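Local coordinates for export chaperone SatS (Mycobacterium tuberculosis H37Rv, PDB 6DNM), which acts as a chaperone for the SecA2 protein export pathway, the crystallised part being its C-terminal domain, at residues T76-D79 with I80-A84; A142-T145 with T146-L149; R174-E177 with K178-F182. All coordinates share one frame; numbering follows the deposited sequence.

Contact 1: T76-D79 with I80-A84; sequences TYDD and IRTAA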
# COMPACT_ATOMS: atom_id res chain seq x y z
N THR A 76 10.49 4.77 -17.83
CA THR A 76 11.64 4.68 -16.95
C THR A 76 11.83 3.29 -16.36
O THR A 76 12.73 3.11 -15.53
CB THR A 76 11.53 5.71 -15.82
OG1 THR A 76 10.18 5.72 -15.32
CG2 THR A 76 11.90 7.09 -16.33
N TYR A 77 11.00 2.32 -16.74
CA TYR A 77 11.18 0.98 -16.18
C TYR A 77 12.53 0.39 -16.56
O TYR A 77 13.18 -0.28 -15.74
CB TYR A 77 10.03 0.05 -16.56
CG TYR A 77 10.19 -1.29 -15.87
CD1 TYR A 77 9.85 -1.43 -14.53
CD2 TYR A 77 10.75 -2.38 -16.53
CE1 TYR A 77 10.02 -2.63 -13.87
CE2 TYR A 77 10.92 -3.60 -15.88
CZ TYR A 77 10.55 -3.71 -14.54
OH TYR A 77 10.71 -4.91 -13.87
N ASP A 78 12.98 0.63 -17.78
CA ASP A 78 14.27 0.11 -18.22
C ASP A 78 15.41 0.61 -17.35
O ASP A 78 16.37 -0.10 -17.17
CB ASP A 78 14.54 0.38 -19.69
CG ASP A 78 15.59 -0.57 -20.29
OD1 ASP A 78 15.28 -1.77 -20.47
OD2 ASP A 78 16.70 -0.12 -20.58
N ASP A 79 15.29 1.82 -16.81
CA ASP A 79 16.30 2.33 -15.89
C ASP A 79 16.37 1.47 -14.63
O ASP A 79 17.46 1.23 -14.09
CB ASP A 79 16.00 3.78 -15.52
CG ASP A 79 16.43 4.77 -16.59
OD1 ASP A 79 17.05 4.36 -17.59
OD2 ASP A 79 16.14 5.97 -16.43
N ILE A 80 15.22 1.02 -14.14
CA ILE A 80 15.20 0.15 -12.96
C ILE A 80 15.85 -1.19 -13.28
O ILE A 80 16.71 -1.67 -12.53
CB ILE A 80 13.77 -0.02 -12.43
CG1 ILE A 80 13.21 1.34 -11.99
CG2 ILE A 80 13.75 -1.05 -11.30
CD1 ILE A 80 11.71 1.35 -11.77
N ARG A 81 15.44 -1.81 -14.38
CA ARG A 81 15.96 -3.12 -14.74
C ARG A 81 17.47 -3.06 -14.98
O ARG A 81 18.21 -3.94 -14.52
CB ARG A 81 15.23 -3.65 -15.98
CG ARG A 81 15.74 -5.01 -16.45
CD ARG A 81 14.84 -5.60 -17.52
NE ARG A 81 14.79 -4.77 -18.72
CZ ARG A 81 15.55 -4.97 -19.79
NH1 ARG A 81 16.41 -5.98 -19.82
NH2 ARG A 81 15.44 -4.17 -20.84
N THR A 82 17.93 -2.02 -15.68
CA THR A 82 19.35 -1.85 -15.95
C THR A 82 20.14 -1.61 -14.66
O THR A 82 21.26 -2.10 -14.51
CB THR A 82 19.57 -0.70 -16.93
OG1 THR A 82 18.84 -0.95 -18.14
CG2 THR A 82 21.03 -0.56 -17.28
N ALA A 83 19.57 -0.85 -13.72
CA ALA A 83 20.24 -0.69 -12.43
C ALA A 83 20.34 -2.02 -11.70
O ALA A 83 21.36 -2.32 -11.08
CB ALA A 83 19.51 0.35 -11.58
N ALA A 84 19.26 -2.82 -11.74
CA ALA A 84 19.30 -4.14 -11.12
C ALA A 84 20.40 -5.00 -11.73
O ALA A 84 21.17 -5.64 -11.01
CB ALA A 84 17.94 -4.82 -11.25
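The Y77 ring receives I80 and R81 at a slant: I80 CD1 lies 4.3 Å from Y77 CD1 and R81 CB 4.3 Å from Y77 CE2. H69 meets the same ring steeply inclined and hydrogen-bonds to Y77 OH. The R81 guanidinium is also approached obliquely, by D78 OD1, which forms a salt bridge with R81 NH2; the carboxylate and guanidinium planes are 63° apart. Its modelled length, D78 OD1 to R81 NH2 at 2.4 Å, is doubtful. The R81 chain leaves the backbone extended and folds at chi3 (63°), which turns NH2 back toward D78, three residues earlier.

Beside this pair, T82 grips D78 O twice. T82 N donates at 2.9 Å to D78 O as part of the helix, and T82 OG1, set beside its own backbone N (chi1 -57°), donates at 2.8 Å to D78 O from the opposite face of the carbonyl plane. A threonine hydroxyl bonded to the carbonyl four residues back is a familiar feature of helices. R81 N to Y77 O, at 3.0 Å, is another rung in this first turn of helix 77-86.

I80 faces inward onto F12, W13 and L63. R81 NE also forms a salt bridge with E66, which follows helix 56-63, and this second carboxylate near the guanidinium would probably favour its charged form, although the D78 distance is too short to weigh.

Contact 2: A142-T145 with T146-L149; sequences ALET and TRPL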
# COMPACT_ATOMS: atom_id res chain seq x y z
N ALA A 142 -16.48 -0.23 1.68
CA ALA A 142 -16.28 -0.41 3.12
C ALA A 142 -16.07 0.91 3.83
O ALA A 142 -16.43 1.05 5.01
CB ALA A 142 -15.09 -1.34 3.36
N LEU A 143 -15.49 1.89 3.15
CA LEU A 143 -15.19 3.18 3.76
C LEU A 143 -16.32 4.19 3.59
O LEU A 143 -16.16 5.35 3.99
CB LEU A 143 -13.87 3.73 3.22
CG LEU A 143 -12.62 2.91 3.57
CD1 LEU A 143 -11.37 3.57 3.00
CD2 LEU A 143 -12.48 2.68 5.08
N GLU A 144 -17.46 3.78 3.04
CA GLU A 144 -18.63 4.66 2.99
C GLU A 144 -18.99 5.08 4.41
O GLU A 144 -18.99 4.25 5.33
CB GLU A 144 -19.81 3.93 2.34
CG GLU A 144 -19.66 3.74 0.83
CD GLU A 144 -20.72 2.81 0.23
OE1 GLU A 144 -21.44 2.11 0.97
OE2 GLU A 144 -20.82 2.77 -1.02
N THR A 145 -19.27 6.37 4.60
CA THR A 145 -19.43 6.88 5.96
C THR A 145 -20.77 6.51 6.58
O THR A 145 -20.99 6.80 7.76
CB THR A 145 -19.22 8.39 6.01
OG1 THR A 145 -20.15 9.03 5.13
CG2 THR A 145 -17.79 8.75 5.59
N THR A 146 -21.66 5.87 5.81
CA THR A 146 -22.88 5.30 6.38
C THR A 146 -22.58 4.07 7.21
O THR A 146 -23.33 3.75 8.13
CB THR A 146 -23.83 4.91 5.25
OG1 THR A 146 -23.10 4.20 4.25
CG2 THR A 146 -24.50 6.14 4.63
N ARG A 147 -21.49 3.36 6.91
CA ARG A 147 -21.24 2.06 7.51
C ARG A 147 -20.40 2.20 8.77
O ARG A 147 -19.63 3.16 8.92
CB ARG A 147 -20.50 1.18 6.52
CG ARG A 147 -21.27 0.92 5.25
CD ARG A 147 -20.48 0.05 4.32
NE ARG A 147 -21.07 0.06 2.98
CZ ARG A 147 -21.87 -0.88 2.51
NH1 ARG A 147 -22.37 -0.76 1.28
NH2 ARG A 147 -22.19 -1.92 3.25
N PRO A 148 -20.50 1.23 9.69
CA PRO A 148 -19.73 1.33 10.95
C PRO A 148 -18.25 1.62 10.76
O PRO A 148 -17.71 2.53 11.40
CB PRO A 148 -19.99 -0.04 11.61
CG PRO A 148 -21.37 -0.40 11.14
CD PRO A 148 -21.48 0.12 9.72
N LEU A 149 -17.57 0.87 9.88
CA LEU A 149 -16.14 1.11 9.68
C LEU A 149 -15.89 2.47 9.05
O LEU A 149 -15.01 3.21 9.50
CB LEU A 149 -15.54 -0.00 8.83
CG LEU A 149 -14.05 0.17 8.53
CD1 LEU A 149 -13.22 0.14 9.80
CD2 LEU A 149 -13.58 -0.89 7.56
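T146 begins the second half by turning its hydroxyl back on E144: OG1 lies between the backbone N and the carbonyl carbon (chi1 46°), which brings T146 OG1 within 3.8 Å of E144 CB. This is van der Waals contact.

R147 follows and carries most of the contact. R147 N donates to E144 O at 3.1 Å, a bond nearly straight at the hydrogen but reaching the oxygen from 48° above the carbonyl plane. This closes a type I beta turn from E144 to R147, the bend by which the chain leaves helix 138-142 and enters helix 148-157, with R147 at the N-cap position. The R147 side chain is extended from CG to NE and runs alongside that of E144, both pointing the same way, so the guanidinium arrives beside the carboxylate with the two planes only 25° apart. R147 NE donates at 2.9 Å and R147 NH1 at 3.0 Å, both to E144 OE1. The oxygen lies close to the guanidinium plane, and the two nitrogens come to it from the same face of the carboxylate. The side chains of the first and last residues of the turn are thus linked as well as their backbones.

L149 supplies the apolar end. Its CB points toward the preceding segment and stands 4.1 Å from A142 O, while L149 CD2 reaches 4.5 Å from both A142 CB and L143 CD2. Around these side chains, L143 rests on V124 and V153, L149 touches L179, and L149 N is bonded to E175 OE1.

Contact 3: R174-E177 with K178-F182; sequences REWE and KLERF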
# COMPACT_ATOMS: atom_id res chain seq x y z
N ARG A 174 -15.65 -6.29 12.45
CA ARG A 174 -16.03 -7.27 11.44
C ARG A 174 -15.79 -6.73 10.04
O ARG A 174 -15.26 -7.43 9.17
CB ARG A 174 -17.51 -7.62 11.62
CG ARG A 174 -17.93 -8.97 11.10
CD ARG A 174 -18.26 -8.96 9.61
NE ARG A 174 -19.41 -8.12 9.26
CZ ARG A 174 -19.48 -7.38 8.16
NH1 ARG A 174 -20.56 -6.65 7.91
NH2 ARG A 174 -18.47 -7.38 7.30
N GLU A 175 -16.15 -5.47 9.80
CA GLU A 175 -15.96 -4.88 8.49
C GLU A 175 -14.48 -4.70 8.18
O GLU A 175 -14.04 -4.95 7.04
CB GLU A 175 -16.75 -3.57 8.38
CG GLU A 175 -18.27 -3.83 8.33
CD GLU A 175 -19.13 -2.59 8.49
OE1 GLU A 175 -18.59 -1.47 8.59
OE2 GLU A 175 -20.38 -2.74 8.50
N TRP A 176 -13.68 -4.33 9.18
CA TRP A 176 -12.24 -4.21 8.94
C TRP A 176 -11.64 -5.57 8.61
O TRP A 176 -10.79 -5.68 7.72
CB TRP A 176 -11.53 -3.62 10.16
CG TRP A 176 -10.05 -3.67 9.95
CD1 TRP A 176 -9.18 -4.58 10.47
CD2 TRP A 176 -9.28 -2.81 9.11
NE1 TRP A 176 -7.90 -4.33 10.03
CE2 TRP A 176 -7.94 -3.25 9.18
CE3 TRP A 176 -9.59 -1.71 8.31
CZ2 TRP A 176 -6.91 -2.62 8.50
CZ3 TRP A 176 -8.57 -1.08 7.63
CH2 TRP A 176 -7.25 -1.54 7.73
N GLU A 177 -12.04 -6.61 9.34
CA GLU A 177 -11.51 -7.94 9.08
C GLU A 177 -11.79 -8.37 7.65
O GLU A 177 -10.92 -8.96 6.99
CB GLU A 177 -12.08 -8.95 10.08
CG GLU A 177 -11.48 -8.79 11.46
CD GLU A 177 -12.16 -9.64 12.51
OE1 GLU A 177 -13.33 -10.03 12.31
OE2 GLU A 177 -11.50 -9.92 13.53
N LYS A 178 -12.99 -8.07 7.15
CA LYS A 178 -13.33 -8.40 5.77
C LYS A 178 -12.46 -7.61 4.80
O LYS A 178 -11.99 -8.14 3.79
CB LYS A 178 -14.81 -8.12 5.53
CG LYS A 178 -15.39 -8.74 4.28
CD LYS A 178 -16.85 -9.10 4.50
CE LYS A 178 -17.50 -9.68 3.24
NZ LYS A 178 -16.82 -10.91 2.73
N LEU A 179 -12.23 -6.33 5.11
CA LEU A 179 -11.41 -5.50 4.26
C LEU A 179 -9.96 -5.97 4.25
O LEU A 179 -9.32 -6.00 3.19
CB LEU A 179 -11.54 -4.04 4.70
CG LEU A 179 -10.89 -2.97 3.82
CD1 LEU A 179 -11.42 -3.05 2.39
CD2 LEU A 179 -11.14 -1.61 4.42
N GLU A 180 -9.42 -6.36 5.41
CA GLU A 180 -8.05 -6.86 5.44
C GLU A 180 -7.92 -8.17 4.68
O GLU A 180 -6.88 -8.40 4.04
CB GLU A 180 -7.53 -6.96 6.88
CG GLU A 180 -6.01 -7.21 6.93
CD GLU A 180 -5.35 -6.91 8.27
OE1 GLU A 180 -6.04 -6.63 9.28
OE2 GLU A 180 -4.10 -6.97 8.31
N ARG A 181 -8.95 -9.03 4.71
CA ARG A 181 -8.93 -10.23 3.88
C ARG A 181 -8.91 -9.88 2.40
O ARG A 181 -8.20 -10.52 1.61
CB ARG A 181 -10.14 -11.11 4.19
CG ARG A 181 -10.04 -11.89 5.50
CD ARG A 181 -11.12 -12.97 5.58
NE ARG A 181 -12.48 -12.42 5.65
CZ ARG A 181 -13.10 -12.05 6.77
NH1 ARG A 181 -12.49 -12.16 7.94
NH2 ARG A 181 -14.34 -11.58 6.71
N PHE A 182 -9.66 -8.85 2.00
CA PHE A 182 -9.61 -8.40 0.61
C PHE A 182 -8.20 -7.95 0.25
O PHE A 182 -7.66 -8.33 -0.80
CB PHE A 182 -10.60 -7.26 0.37
CG PHE A 182 -10.40 -6.57 -0.95
CD1 PHE A 182 -10.81 -7.18 -2.12
CD2 PHE A 182 -9.73 -5.36 -1.02
CE1 PHE A 182 -10.60 -6.57 -3.35
CE2 PHE A 182 -9.52 -4.74 -2.24
CZ PHE A 182 -9.95 -5.35 -3.41
O HOH W 1 -15.57 -10.18 9.03
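R181 folds back over the carbonyl of E177, one helical turn earlier, and most atoms of its side chain border that group. R181 CB lies 3.6 Å from E177 O and CG closer still, at 3.4 Å from the same E177 O. The chain then bends at chi3 (-66°), which lays the guanidinium over the helix backbone instead of letting it run on outward. NE stays near the same oxygen, followed by R181 CZ at 3.8 Å and R181 NH1 at 3.7 Å from E177 O. That oxygen sits over one face of the planar group, offset toward its rim, and K178 CA lies over the same face. At the tip, NH2 donates to a water lying at the edge in the guanidinium plane, R181 NH2 to water oxygen 3.0 Å, and this water in turn donates to R174 O, linking the arginine to the turn seven residues before it.

The frame is helix 170-185, whose rungs E177 O to R181 N and W176 O to E180 N set the i to i+4 spacing. On the buried side W176 crosses the same spacing with its side chain: CG opposite the backbone N (chi1 173°) carries the indole along the helix, where W176 NE1 makes a weak, bent hydrogen bond to E180 OE1 at 3.1 Å. The carboxylate is turned 66° from the indole plane. At the other end of the indole, W176 CZ3 meets L179 CD2 at 4.1 Å. F108, L127 and L149 pack against W176 from the surrounding helices, and L179 likewise rests on L127, V139 and A142.

Overall arrangement
Contacts 2 and 3 belong to the same helical part of the chain, their centres 12 Å apart; contact 1 lies on the opposite side of the chain's centre, its own centre 41 Å from contact 2 and 36 Å from contact 3. Each has a buried apolar side (Y77 and I80; L143 and L149; W176 and L179), while more exposed residues such as D78 and R181 carry much of the polar chemistry. Contacts 1 and 3 each run along one helix with repeated i to i+4 backbone bonds, whereas contact 2 bends between two helices. Arginine pairs with a carboxylate in contacts 1 and 2 but lies over a carbonyl in contact 3. P148 packs on E175, joining contacts 2 and 3.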